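PDB 4MIY: inositol 2-dehydrogenase/D-chiro-inositol 3-dehydrogenase from Lactobacillus casei, which oxidises myo-inositol to 2-keto-myo-inositol and D-chiro-inositol to 1-keto-D-chiro-inositol with NAD as the hydride acceptor. Local coordinates for residues V150-H155 and V223-V228; I192-P197 and D210-T215; N157-S162 and T231-Y236; M168-T173 and A316-Q321; T82-L87 and K107-K112. One frame throughout, in Å; residues are numbered along the deposited sequence. Where two conformers were deposited one is given.

From the N terminus, interaction 5 comes first: residues 82-87 and 107-112 close a short loop within the NAD-binding Rossmann domain before any other contact opens. The remaining four lie in the C-terminal alpha/beta domain. Interactions 1, 3 and 4 open in turn at residues 150, 157 and 168 and close in the same order at 223-228, 231-236 and 316-321, so each crosses the other two. Interaction 2 (192-197 with 210-215) nests inside all three. Interactions 1 and 2 join neighbouring strands of one mixed sheet and meet where strands 212-218 and 223-229 pair; interaction 3 ties loops beyond strand ends, and interaction 4 joins two helices.

Interaction 1 (V150-H155 and V223-V228); sequences VVRASH and VIQVLV
Arg152 and Gln225 run alongside each other toward the same end, their guanidinium and amide planes only 18° apart. Each starts with CG anti to its own carbonyl carbon (chi1 -70° and -62°). The Gln225 chain then runs extended to its amide, while the Arg152 chain bends at chi3. Arg152 NE gives a nearly straight bond of 3.0 Å to Gln225 OE1, which lies in the guanidinium plane and accepts this N-H nearly along the C=O axis. Arg152 NH2 adds a weak second bond to the same oxygen, 3.4 Å from OE1 of Gln225. This pair extends the parallel pairing of two neighbouring strands in the mixed sheet of the C-terminal alpha/beta domain of the Gfo/Idh/MocA family. Backbone bonds alternate along it, among them Gln225 N to Val151 O at 2.8 Å and His155 N to Leu227 O at 2.8 Å. On the sheet face that carries Arg152 and Gln225, Arg152, Ser154, Val223 and Leu227 pack on the second subunit. Arg152 NH1 bonds to Ala153 O of that neighbouring chain, so the bond from NE to Gln225 probably steadies the guanidinium as it reaches into the interface. Beside them, Ser154 OG rests 3.9 Å from Leu227 CB. The other face is apolar where Val151 CB meets Ile224 CG1 at 4.0 Å, and Ala153 and Val226 follow with a looser contact; Met181 and Leu174 of helix 168-185 cover this side. Farther along that face, the His155 ring leads away from Val228, and its ND1 is hydrogen-bonded to Glu177 OE1.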
# COMPACT_ATOMS: atom_id res chain seq x y z
N VAL A 150 21.77 8.51 4.00
CA VAL A 150 21.25 9.22 2.87
C VAL A 150 19.80 9.60 3.14
O VAL A 150 19.12 8.89 3.79
CB VAL A 150 21.34 8.38 1.57
CG1 VAL A 150 20.72 9.12 0.38
CG2 VAL A 150 22.78 8.00 1.28
N VAL A 151 19.38 10.76 2.66
CA VAL A 151 18.00 11.17 2.68
C VAL A 151 17.57 11.49 1.25
O VAL A 151 18.24 12.19 0.54
CB VAL A 151 17.76 12.41 3.55
CG1 VAL A 151 16.33 12.88 3.49
CG2 VAL A 151 18.15 12.17 4.97
N ARG A 152 16.46 10.91 0.83
CA ARG A 152 15.91 11.23 -0.46
C ARG A 152 14.54 11.86 -0.32
O ARG A 152 13.70 11.35 0.34
CB ARG A 152 15.81 10.00 -1.32
CG ARG A 152 17.15 9.49 -1.76
CD ARG A 152 17.06 8.29 -2.62
NE ARG A 152 17.96 8.42 -3.72
CZ ARG A 152 18.05 7.58 -4.74
NH1 ARG A 152 17.31 6.51 -4.81
NH2 ARG A 152 18.92 7.83 -5.67
N ALA A 153 14.35 13.00 -0.96
CA ALA A 153 13.14 13.74 -0.80
C ALA A 153 12.65 14.31 -2.12
O ALA A 153 13.41 14.48 -3.02
CB ALA A 153 13.32 14.83 0.21
N SER A 154 11.37 14.59 -2.16
CA SER A 154 10.73 15.24 -3.31
C SER A 154 9.81 16.33 -2.86
O SER A 154 9.12 16.19 -1.90
CB SER A 154 9.94 14.25 -4.17
OG SER A 154 10.77 13.24 -4.64
N HIS A 155 9.85 17.43 -3.59
CA HIS A 155 8.93 18.51 -3.42
C HIS A 155 8.29 18.76 -4.78
O HIS A 155 8.86 19.31 -5.65
CB HIS A 155 9.65 19.75 -2.87
CG HIS A 155 8.72 20.80 -2.33
ND1 HIS A 155 9.15 21.79 -1.49
CD2 HIS A 155 7.42 21.03 -2.55
CE1 HIS A 155 8.14 22.57 -1.18
NE2 HIS A 155 7.08 22.13 -1.81
N VAL A 223 24.15 12.51 3.08
CA VAL A 223 23.84 13.18 1.85
C VAL A 223 22.34 13.22 1.62
O VAL A 223 21.66 12.23 1.73
CB VAL A 223 24.54 12.50 0.66
CG1 VAL A 223 24.16 13.17 -0.59
CG2 VAL A 223 26.01 12.55 0.84
N ILE A 224 21.87 14.41 1.29
CA ILE A 224 20.49 14.68 1.03
C ILE A 224 20.28 15.00 -0.45
O ILE A 224 20.88 15.88 -0.97
CB ILE A 224 19.99 15.84 1.89
CG1 ILE A 224 20.23 15.54 3.36
CG2 ILE A 224 18.56 16.10 1.63
CD1 ILE A 224 20.56 16.72 4.13
N GLN A 225 19.42 14.21 -1.08
CA GLN A 225 19.04 14.42 -2.45
C GLN A 225 17.59 14.85 -2.56
O GLN A 225 16.72 14.06 -2.32
CB GLN A 225 19.25 13.15 -3.27
CG GLN A 225 20.67 12.68 -3.35
CD GLN A 225 20.84 11.45 -4.16
OE1 GLN A 225 20.05 10.58 -4.12
NE2 GLN A 225 21.87 11.40 -4.91
N VAL A 226 17.36 16.09 -2.94
CA VAL A 226 16.01 16.61 -3.09
C VAL A 226 15.68 16.85 -4.56
O VAL A 226 16.42 17.45 -5.26
CB VAL A 226 15.80 17.93 -2.34
CG1 VAL A 226 14.35 18.30 -2.33
CG2 VAL A 226 16.26 17.83 -0.95
N LEU A 227 14.55 16.31 -4.99
CA LEU A 227 13.94 16.63 -6.27
C LEU A 227 12.94 17.73 -6.10
O LEU A 227 12.00 17.60 -5.36
CB LEU A 227 13.23 15.41 -6.84
CG LEU A 227 12.36 15.63 -8.08
CD1 LEU A 227 13.20 16.09 -9.27
CD2 LEU A 227 11.65 14.36 -8.40
N VAL A 228 13.17 18.84 -6.79
CA VAL A 228 12.23 19.94 -6.84
C VAL A 228 11.60 19.94 -8.23
O VAL A 228 12.28 20.02 -9.18
CB VAL A 228 12.91 21.28 -6.53
CG1 VAL A 228 11.98 22.43 -6.76
CG2 VAL A 228 13.44 21.31 -5.15

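Interaction 2 (I192-P197 and D210-T215); sequences IQITYP and DPQLAT
Thr195 holds OG1 between its backbone N and carbonyl carbon (chi1 51°), and this hydroxyl sits 3.4 Å from Leu213 CB. Tyr196 and Gln212 both place CG anti to the carbonyl carbon, and their side chains run alongside each other. The two strands are consecutive antiparallel neighbours in the mixed sheet of the C-terminal alpha/beta domain, joined by a long connection. Gln193 with Thr215 and Thr195 with Leu213 are hydrogen-bonded pairs, with Thr215 N to Gln193 O at 2.8 Å. Between them Ile194 and Ala214 form a non-hydrogen-bonded pair, in which CD1 of Ile194 packs on CB of Ala214 at 3.7 Å. On the same face the Gln212 amide meets the edge of the Tyr196 ring, the two planes 84° apart. Gln212 OE1 is also bonded to Gln321 NE2, while Gln212 NE2 bonds to His209 O, so Gln321 and His209 together hold the amide; Tyr196 OH bonds to Gln321 O. On the other face a water bridges Thr195 OG1, Leu213 O and Thr215 OG1, lying 2.9 Å from OG1 of Thr195. Beyond the paired residues, Pro197 CG lies 3.8 Å from Leu213 CD1, and it also meets the ring of Pro211, which follows a cis peptide bond; Val223 of the second subunit packs on Pro197 and Leu213. A second water donates to Pro197 O at 2.8 Å and to Pro211 O at 2.7 Å.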
# COMPACT_ATOMS: atom_id res chain seq x y z
N ILE A 192 25.95 22.68 -0.51
CA ILE A 192 24.79 22.54 -1.35
C ILE A 192 25.15 22.66 -2.83
O ILE A 192 25.97 23.45 -3.18
CB ILE A 192 23.65 23.51 -0.97
CG1 ILE A 192 22.34 23.14 -1.65
CG2 ILE A 192 24.03 24.93 -1.24
CD1 ILE A 192 21.17 23.77 -1.01
N GLN A 193 24.54 21.82 -3.66
CA GLN A 193 24.73 21.83 -5.11
C GLN A 193 23.40 21.66 -5.80
O GLN A 193 22.67 20.77 -5.49
CB GLN A 193 25.70 20.74 -5.55
CG GLN A 193 25.98 20.74 -7.03
CD GLN A 193 26.92 19.66 -7.51
OE1 GLN A 193 27.02 18.61 -6.94
NE2 GLN A 193 27.63 19.95 -8.56
N ILE A 194 23.09 22.58 -6.70
CA ILE A 194 21.91 22.54 -7.53
C ILE A 194 22.30 22.15 -8.94
O ILE A 194 23.12 22.76 -9.53
CB ILE A 194 21.29 23.90 -7.62
CG1 ILE A 194 21.03 24.43 -6.22
CG2 ILE A 194 20.04 23.82 -8.38
CD1 ILE A 194 19.94 23.72 -5.49
N THR A 195 21.70 21.09 -9.46
CA THR A 195 21.91 20.69 -10.82
C THR A 195 20.59 20.66 -11.60
O THR A 195 19.54 20.51 -11.03
CB THR A 195 22.55 19.32 -10.93
OG1 THR A 195 21.84 18.41 -10.15
CG2 THR A 195 23.93 19.34 -10.48
N TYR A 196 20.69 20.82 -12.90
CA TYR A 196 19.57 20.92 -13.78
C TYR A 196 19.51 19.75 -14.74
O TYR A 196 20.32 19.63 -15.61
CB TYR A 196 19.67 22.19 -14.60
CG TYR A 196 19.75 23.48 -13.83
CD1 TYR A 196 19.00 23.71 -12.73
CD2 TYR A 196 20.52 24.51 -14.29
CE1 TYR A 196 19.05 24.88 -12.08
CE2 TYR A 196 20.58 25.69 -13.63
CZ TYR A 196 19.84 25.88 -12.52
OH TYR A 196 19.86 27.04 -11.85
N PRO A 197 18.53 18.87 -14.55
CA PRO A 197 18.22 17.85 -15.55
C PRO A 197 17.65 18.52 -16.77
O PRO A 197 17.56 19.71 -16.80
CB PRO A 197 17.15 17.02 -14.89
CG PRO A 197 17.11 17.45 -13.48
CD PRO A 197 17.65 18.78 -13.38
N ASP A 210 13.23 23.77 -14.44
CA ASP A 210 12.43 22.77 -13.78
C ASP A 210 12.52 21.47 -14.55
O ASP A 210 12.28 21.43 -15.71
CB ASP A 210 11.00 23.22 -13.71
CG ASP A 210 10.16 22.39 -12.74
OD1 ASP A 210 10.57 22.23 -11.60
OD2 ASP A 210 9.11 21.96 -13.15
N PRO A 211 12.86 20.39 -13.86
CA PRO A 211 13.09 20.27 -12.43
C PRO A 211 14.45 20.72 -11.98
O PRO A 211 15.23 21.07 -12.79
CB PRO A 211 12.89 18.77 -12.19
CG PRO A 211 13.16 18.16 -13.38
CD PRO A 211 12.70 19.09 -14.47
N GLN A 212 14.69 20.71 -10.68
CA GLN A 212 15.99 20.99 -10.11
C GLN A 212 16.35 19.89 -9.12
O GLN A 212 15.49 19.38 -8.45
CB GLN A 212 16.05 22.36 -9.44
CG GLN A 212 15.78 23.47 -10.39
CD GLN A 212 16.00 24.84 -9.85
OE1 GLN A 212 16.78 25.05 -8.98
NE2 GLN A 212 15.29 25.78 -10.41
N LEU A 213 17.61 19.53 -9.08
CA LEU A 213 18.08 18.57 -8.13
C LEU A 213 18.99 19.27 -7.14
O LEU A 213 19.90 19.93 -7.55
CB LEU A 213 18.84 17.48 -8.83
CG LEU A 213 18.03 16.62 -9.80
CD1 LEU A 213 18.92 15.76 -10.63
CD2 LEU A 213 17.06 15.76 -9.05
N ALA A 214 18.69 19.14 -5.85
CA ALA A 214 19.48 19.74 -4.80
C ALA A 214 20.16 18.67 -3.99
O ALA A 214 19.52 17.79 -3.50
CB ALA A 214 18.62 20.59 -3.91
N THR A 215 21.47 18.75 -3.90
CA THR A 215 22.24 17.85 -3.08
C THR A 215 22.90 18.61 -1.94
O THR A 215 23.60 19.56 -2.16
CB THR A 215 23.31 17.10 -3.87
OG1 THR A 215 22.71 16.36 -4.92
CG2 THR A 215 24.03 16.17 -3.01
O HOH W 1 22.47 18.33 -7.33
O HOH W 2 16.11 21.55 -15.32

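Interaction 3 (N157-S162 and T231-Y236); sequences NPNVAS and TAQYGY
Asn157 and Pro158 offer successive backbone carbonyls to successive amides of the other loop: Ala232 N bonds to Asn157 O at 3.0 Å, and Gln233 N to Pro158 O at 2.9 Å, the latter on a lone pair. Side-chain bonds follow. Gln233 folds back at chi2 (-59°), and its NE2 reaches Thr231 O of its own loop at 2.9 Å, which steadies the amide. NE2 also bonds to Asn159 OD1 while Asn159 ND2 bonds to Gln233 OE1, each donor lying above the carbonyl plane of its acceptor; this exchange belongs to one of two deposited conformers of Asn159 and is less certain. Asn157 ND2 is held by Asn159 O and by Val230 O. Among the packing contacts, Asn157 OD1 approaches the edge of the Tyr236 ring, 3.6 Å from CD1, with amide and ring planes 79° apart. Pro158 CD lies against Gly235 O at 3.4 Å and against Tyr236 CB. The contact thus joins two loops at the C-terminal ends of neighbouring parallel strands 148-156 and 223-229, the Tyr236 side chain about 8 Å from the bound NAD at nearest atoms; one loop leads toward helix 168-185, the other into strand 237-244, and helix 274-277 packs on Asn157 and Tyr236.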
# COMPACT_ATOMS: atom_id res chain seq x y z
N ASN A 157 5.03 19.95 -7.09
CA ASN A 157 3.96 20.92 -7.20
C ASN A 157 3.44 20.86 -8.63
O ASN A 157 4.18 20.62 -9.53
CB ASN A 157 4.52 22.29 -6.83
CG ASN A 157 3.52 23.39 -6.98
OD1 ASN A 157 2.73 23.65 -6.10
ND2 ASN A 157 3.57 24.05 -8.10
N PRO A 158 2.14 21.06 -8.81
CA PRO A 158 1.58 20.81 -10.15
C PRO A 158 1.90 21.87 -11.23
O PRO A 158 2.19 21.54 -12.33
CB PRO A 158 0.09 20.76 -9.87
CG PRO A 158 -0.10 21.44 -8.54
CD PRO A 158 1.11 21.23 -7.78
N ASN A 159 1.86 23.13 -10.84
CA ASN A 159 2.06 24.25 -11.75
C ASN A 159 2.35 25.53 -10.97
O ASN A 159 2.01 25.63 -9.83
CB ASN A 159 0.83 24.48 -12.64
CG ASN A 159 0.87 23.67 -13.92
OD1 ASN A 159 1.76 23.85 -14.74
ND2 ASN A 159 -0.11 22.81 -14.12
N VAL A 160 2.97 26.49 -11.62
CA VAL A 160 3.31 27.76 -10.98
C VAL A 160 2.74 28.96 -11.68
O VAL A 160 2.37 28.91 -12.80
CB VAL A 160 4.81 27.93 -10.80
CG1 VAL A 160 5.32 26.87 -9.86
CG2 VAL A 160 5.54 27.87 -12.12
N ALA A 161 2.64 30.05 -10.93
CA ALA A 161 2.13 31.28 -11.48
C ALA A 161 3.16 31.94 -12.35
O ALA A 161 4.32 31.58 -12.32
CB ALA A 161 1.73 32.18 -10.39
N SER A 162 2.69 32.90 -13.13
CA SER A 162 3.51 33.69 -14.03
C SER A 162 4.71 34.35 -13.39
O SER A 162 5.72 34.50 -14.01
CB SER A 162 2.65 34.79 -14.66
OG SER A 162 1.52 34.20 -15.22
N THR A 231 6.35 22.01 -11.96
CA THR A 231 5.42 21.93 -13.06
C THR A 231 5.00 20.49 -13.35
O THR A 231 4.73 20.13 -14.45
CB THR A 231 5.97 22.57 -14.37
OG1 THR A 231 7.11 21.86 -14.82
CG2 THR A 231 6.37 23.99 -14.16
N ALA A 232 4.94 19.70 -12.30
CA ALA A 232 4.74 18.28 -12.38
C ALA A 232 3.39 17.81 -12.87
O ALA A 232 3.25 16.68 -13.18
CB ALA A 232 5.02 17.67 -11.02
N GLN A 233 2.42 18.71 -12.88
CA GLN A 233 1.07 18.52 -13.37
C GLN A 233 0.12 17.67 -12.49
O GLN A 233 -0.98 18.02 -12.27
CB GLN A 233 1.03 18.01 -14.81
CG GLN A 233 1.85 18.83 -15.80
CD GLN A 233 1.42 20.27 -15.88
OE1 GLN A 233 0.31 20.56 -16.17
NE2 GLN A 233 2.33 21.15 -15.60
N TYR A 234 0.61 16.54 -12.00
CA TYR A 234 -0.27 15.53 -11.46
C TYR A 234 -0.84 15.87 -10.07
O TYR A 234 -1.87 15.42 -9.73
CB TYR A 234 0.40 14.15 -11.43
CG TYR A 234 1.37 13.89 -10.30
CD1 TYR A 234 0.93 13.47 -9.08
CD2 TYR A 234 2.70 14.07 -10.47
CE1 TYR A 234 1.79 13.25 -8.07
CE2 TYR A 234 3.58 13.85 -9.45
CZ TYR A 234 3.12 13.43 -8.26
OH TYR A 234 3.96 13.21 -7.21
N GLY A 235 -0.10 16.64 -9.30
CA GLY A 235 -0.43 16.88 -7.93
C GLY A 235 0.62 17.61 -7.12
O GLY A 235 1.66 17.92 -7.61
N TYR A 236 0.26 17.90 -5.88
CA TYR A 236 1.16 18.39 -4.87
C TYR A 236 1.54 17.25 -3.94
O TYR A 236 0.70 16.62 -3.37
CB TYR A 236 0.58 19.58 -4.08
CG TYR A 236 1.59 20.15 -3.11
CD1 TYR A 236 2.51 21.07 -3.54
CD2 TYR A 236 1.68 19.72 -1.80
CE1 TYR A 236 3.44 21.54 -2.71
CE2 TYR A 236 2.62 20.20 -0.97
CZ TYR A 236 3.52 21.09 -1.43
OH TYR A 236 4.49 21.56 -0.60

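Interaction 4 (M168-T173 and A316-Q321); sequences MAITDT and AANRSQ
Ala317 sets its CB against CG2 of Ile170 at 3.7 Å, with CD1 of the same isoleucine slightly farther off. One residue on, Asn318 runs past Ile170 the other way, its ND2 lying 3.4 Å from Ile170 CG1, and its OD1 comes near CG2 of Thr171. That ND2 is also bonded to Gln321 OE1 at 2.9 Å, in the plane of the Asn318 amide, which links the two amides that face Ile170. Gln321 closes the row: its extended chain reaches tip to tip toward Ile170, with NE2 3.5 Å from CG1. The same NE2 is bonded to Asn166 O. An alanine at Gln321 would probably cost Asn166 O and Gln212 OE1 the NE2 donor and Asn318 ND2 its OE1 acceptor, and open a gap beside CG1 of Ile170. The helix segments run antiparallel, at 158° with axes 9.6 Å apart; a wider pi-type turn spans 169-173. Helices 168-185 and 304-323 lie on the same side of the mixed sheet, where Ile194 of strand 189-195 packs under Ile170 and Gln321, and Ile192 of that strand under Ala317.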
# COMPACT_ATOMS: atom_id res chain seq x y z
N MET A 168 12.98 31.49 -6.93
CA MET A 168 11.90 31.05 -6.07
C MET A 168 11.84 29.54 -5.89
O MET A 168 11.29 29.07 -4.94
CB MET A 168 10.58 31.57 -6.57
CG MET A 168 10.39 33.04 -6.23
SD MET A 168 9.25 33.95 -7.23
CE MET A 168 7.73 33.26 -6.75
N ALA A 169 12.46 28.81 -6.79
CA ALA A 169 12.60 27.39 -6.60
C ALA A 169 13.34 27.12 -5.32
O ALA A 169 13.12 26.15 -4.68
CB ALA A 169 13.31 26.75 -7.76
N ILE A 170 14.25 28.02 -4.97
CA ILE A 170 14.93 27.95 -3.69
C ILE A 170 14.13 28.67 -2.59
O ILE A 170 13.75 28.08 -1.63
CB ILE A 170 16.36 28.56 -3.76
CG1 ILE A 170 17.19 27.99 -4.89
CG2 ILE A 170 17.10 28.40 -2.45
CD1 ILE A 170 17.24 26.53 -4.97
N THR A 171 13.83 29.93 -2.78
CA THR A 171 13.36 30.72 -1.70
C THR A 171 11.91 30.42 -1.27
O THR A 171 11.56 30.68 -0.16
CB THR A 171 13.52 32.24 -1.98
OG1 THR A 171 12.78 32.58 -3.14
CG2 THR A 171 14.91 32.58 -2.19
N ASP A 172 11.10 29.89 -2.17
CA ASP A 172 9.72 29.61 -1.87
C ASP A 172 9.42 28.11 -1.69
O ASP A 172 8.55 27.74 -0.98
CB ASP A 172 8.79 30.21 -2.92
CG ASP A 172 8.64 31.72 -2.79
OD1 ASP A 172 9.16 32.28 -1.83
OD2 ASP A 172 8.01 32.32 -3.64
N THR A 173 10.21 27.30 -2.35
CA THR A 173 9.96 25.89 -2.46
C THR A 173 10.98 25.05 -1.68
O THR A 173 10.65 24.51 -0.67
CB THR A 173 9.84 25.52 -3.94
OG1 THR A 173 8.79 26.28 -4.53
CG2 THR A 173 9.51 24.05 -4.11
N ALA A 316 23.54 30.17 -0.63
CA ALA A 316 24.47 29.23 -1.22
C ALA A 316 23.83 28.51 -2.42
O ALA A 316 24.46 28.29 -3.41
CB ALA A 316 24.97 28.26 -0.21
N ALA A 317 22.57 28.19 -2.30
CA ALA A 317 21.86 27.53 -3.36
C ALA A 317 21.62 28.45 -4.54
O ALA A 317 21.74 28.05 -5.67
CB ALA A 317 20.55 27.02 -2.82
N ASN A 318 21.26 29.69 -4.26
CA ASN A 318 21.13 30.67 -5.33
C ASN A 318 22.48 30.88 -6.08
O ASN A 318 22.51 31.00 -7.28
CB ASN A 318 20.51 31.98 -4.85
CG ASN A 318 19.03 31.86 -4.52
OD1 ASN A 318 18.56 32.42 -3.55
ND2 ASN A 318 18.29 31.17 -5.36
N ARG A 319 23.57 30.81 -5.36
CA ARG A 319 24.85 30.90 -6.00
C ARG A 319 25.09 29.69 -6.88
O ARG A 319 25.49 29.82 -8.00
CB ARG A 319 25.93 31.02 -4.94
CG ARG A 319 27.32 31.09 -5.44
CD ARG A 319 28.31 31.62 -4.39
NE ARG A 319 27.80 32.70 -3.57
CZ ARG A 319 27.99 33.98 -3.84
NH1 ARG A 319 28.71 34.36 -4.89
NH2 ARG A 319 27.50 34.91 -3.04
N SER A 320 24.76 28.51 -6.37
CA SER A 320 24.94 27.29 -7.11
C SER A 320 24.09 27.25 -8.37
O SER A 320 24.50 26.69 -9.34
CB SER A 320 24.62 26.07 -6.24
OG SER A 320 24.94 24.87 -6.90
N GLN A 321 22.93 27.86 -8.35
CA GLN A 321 22.06 27.88 -9.51
C GLN A 321 22.69 28.53 -10.75
O GLN A 321 22.27 28.30 -11.82
CB GLN A 321 20.76 28.60 -9.21
CG GLN A 321 19.71 27.81 -8.42
CD GLN A 321 18.45 28.60 -8.19
OE1 GLN A 321 18.49 29.74 -7.84
NE2 GLN A 321 17.33 27.98 -8.42

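Interaction 5 (T82-L87 and K107-K112); sequences TVLKAL and KRIVDK
Ile109 fits among three side chains of residues 82-87. Its CD1 lies 3.7 Å from Val83 CG1, its CG1 touches CD2 of Leu84 at 3.8 Å, and its CG2 comes within 4.2 Å of Leu87 CD1. Lys112 carries the rest of the contact. Its CG is anti to the backbone N (chi1 -172°), and the chain continues extended past Leu87, CD lying 3.9 Å from CB of that leucine. Beyond it the ammonium reaches across to the other helix: NZ is bonded to Leu84 O at 3.1 Å. A salt bridge to Asp88, just beyond residues 82-87, holds the same nitrogen. An alanine at Lys112 would probably cost Asp88 this charged mate and Leu84 O this donor, and would uncover CB of Leu87. Farther out, Arg108 pairs with Glu80, a second charged tie between the helices, from the exposed Arg108. The two helix segments run parallel, 9° apart and 10.0 Å between axes, as expected for successive crossovers on one side of a Rossmann sheet. Helix 79-86 leads into strand 92-95 and helix 103-113 into strand 121-123, whose Ile121 packs on Val83, Leu87 and Ile109.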
# COMPACT_ATOMS: atom_id res chain seq x y z
N THR A 82 11.08 45.18 9.74
CA THR A 82 9.95 45.13 10.63
C THR A 82 10.30 44.33 11.88
O THR A 82 9.95 44.71 12.96
CB THR A 82 8.76 44.55 9.92
OG1 THR A 82 8.35 45.45 8.90
CG2 THR A 82 7.59 44.32 10.89
N VAL A 83 11.00 43.23 11.71
CA VAL A 83 11.43 42.42 12.80
C VAL A 83 12.38 43.19 13.68
O VAL A 83 12.34 43.09 14.89
CB VAL A 83 12.04 41.08 12.33
CG1 VAL A 83 12.64 40.38 13.41
CG2 VAL A 83 10.94 40.20 11.72
N LEU A 84 13.26 43.96 13.07
CA LEU A 84 14.17 44.78 13.84
C LEU A 84 13.42 45.88 14.58
O LEU A 84 13.77 46.18 15.66
CB LEU A 84 15.26 45.39 12.98
CG LEU A 84 16.19 44.45 12.25
CD1 LEU A 84 16.87 45.19 11.17
CD2 LEU A 84 17.17 43.89 13.17
N LYS A 85 12.38 46.40 14.03
CA LYS A 85 11.58 47.34 14.79
C LYS A 85 10.84 46.73 15.95
O LYS A 85 10.68 47.32 16.98
CB LYS A 85 10.57 48.00 13.92
CG LYS A 85 11.10 49.10 13.07
CD LYS A 85 10.21 49.27 11.96
CE LYS A 85 10.36 50.57 11.35
NZ LYS A 85 10.89 50.23 10.06
N ALA A 86 10.39 45.51 15.80
CA ALA A 86 9.63 44.86 16.85
C ALA A 86 10.55 44.44 17.98
O ALA A 86 10.14 44.33 19.11
CB ALA A 86 8.87 43.66 16.27
N LEU A 87 11.82 44.24 17.66
CA LEU A 87 12.79 43.91 18.66
C LEU A 87 13.17 45.08 19.59
O LEU A 87 13.84 44.86 20.55
CB LEU A 87 14.02 43.33 18.04
CG LEU A 87 13.88 41.94 17.46
CD1 LEU A 87 14.98 41.65 16.52
CD2 LEU A 87 13.90 40.97 18.59
N LYS A 107 21.50 37.98 9.92
CA LYS A 107 22.52 38.02 10.93
C LYS A 107 22.32 39.21 11.86
O LYS A 107 22.66 39.17 13.00
CB LYS A 107 23.89 38.04 10.26
CG LYS A 107 25.06 38.16 11.15
CD LYS A 107 25.10 37.11 12.18
CE LYS A 107 26.07 37.43 13.27
NZ LYS A 107 26.25 36.36 14.30
N ARG A 108 21.68 40.23 11.34
CA ARG A 108 21.45 41.39 12.13
C ARG A 108 20.39 41.05 13.16
O ARG A 108 20.53 41.39 14.30
CB ARG A 108 21.01 42.55 11.29
CG ARG A 108 22.18 43.39 10.83
CD ARG A 108 21.66 44.59 10.11
NE ARG A 108 21.07 44.28 8.82
CZ ARG A 108 21.76 44.07 7.70
NH1 ARG A 108 23.08 44.14 7.70
NH2 ARG A 108 21.14 43.82 6.57
N ILE A 109 19.34 40.37 12.70
CA ILE A 109 18.23 39.99 13.56
C ILE A 109 18.75 39.10 14.65
O ILE A 109 18.48 39.34 15.80
CB ILE A 109 17.12 39.35 12.78
CG1 ILE A 109 16.49 40.37 11.86
CG2 ILE A 109 16.07 38.79 13.69
CD1 ILE A 109 15.35 39.89 11.01
N VAL A 110 19.55 38.13 14.30
CA VAL A 110 20.16 37.28 15.28
C VAL A 110 21.00 38.05 16.36
O VAL A 110 20.92 37.77 17.54
CB VAL A 110 20.98 36.20 14.59
CG1 VAL A 110 21.81 35.49 15.52
CG2 VAL A 110 20.04 35.21 13.92
N ASP A 111 21.77 39.02 15.91
CA ASP A 111 22.67 39.72 16.78
C ASP A 111 21.88 40.58 17.73
O ASP A 111 22.22 40.69 18.87
CB ASP A 111 23.61 40.60 15.97
CG ASP A 111 24.70 39.81 15.28
OD1 ASP A 111 25.02 38.69 15.71
OD2 ASP A 111 25.28 40.36 14.33
N LYS A 112 20.84 41.18 17.23
CA LYS A 112 20.00 41.99 18.05
C LYS A 112 19.15 41.23 19.05
O LYS A 112 19.04 41.59 20.19
CB LYS A 112 19.11 42.80 17.19
CG LYS A 112 18.38 43.76 17.98
CD LYS A 112 17.62 44.65 17.17
CE LYS A 112 17.40 45.92 17.87
NZ LYS A 112 16.40 46.77 17.22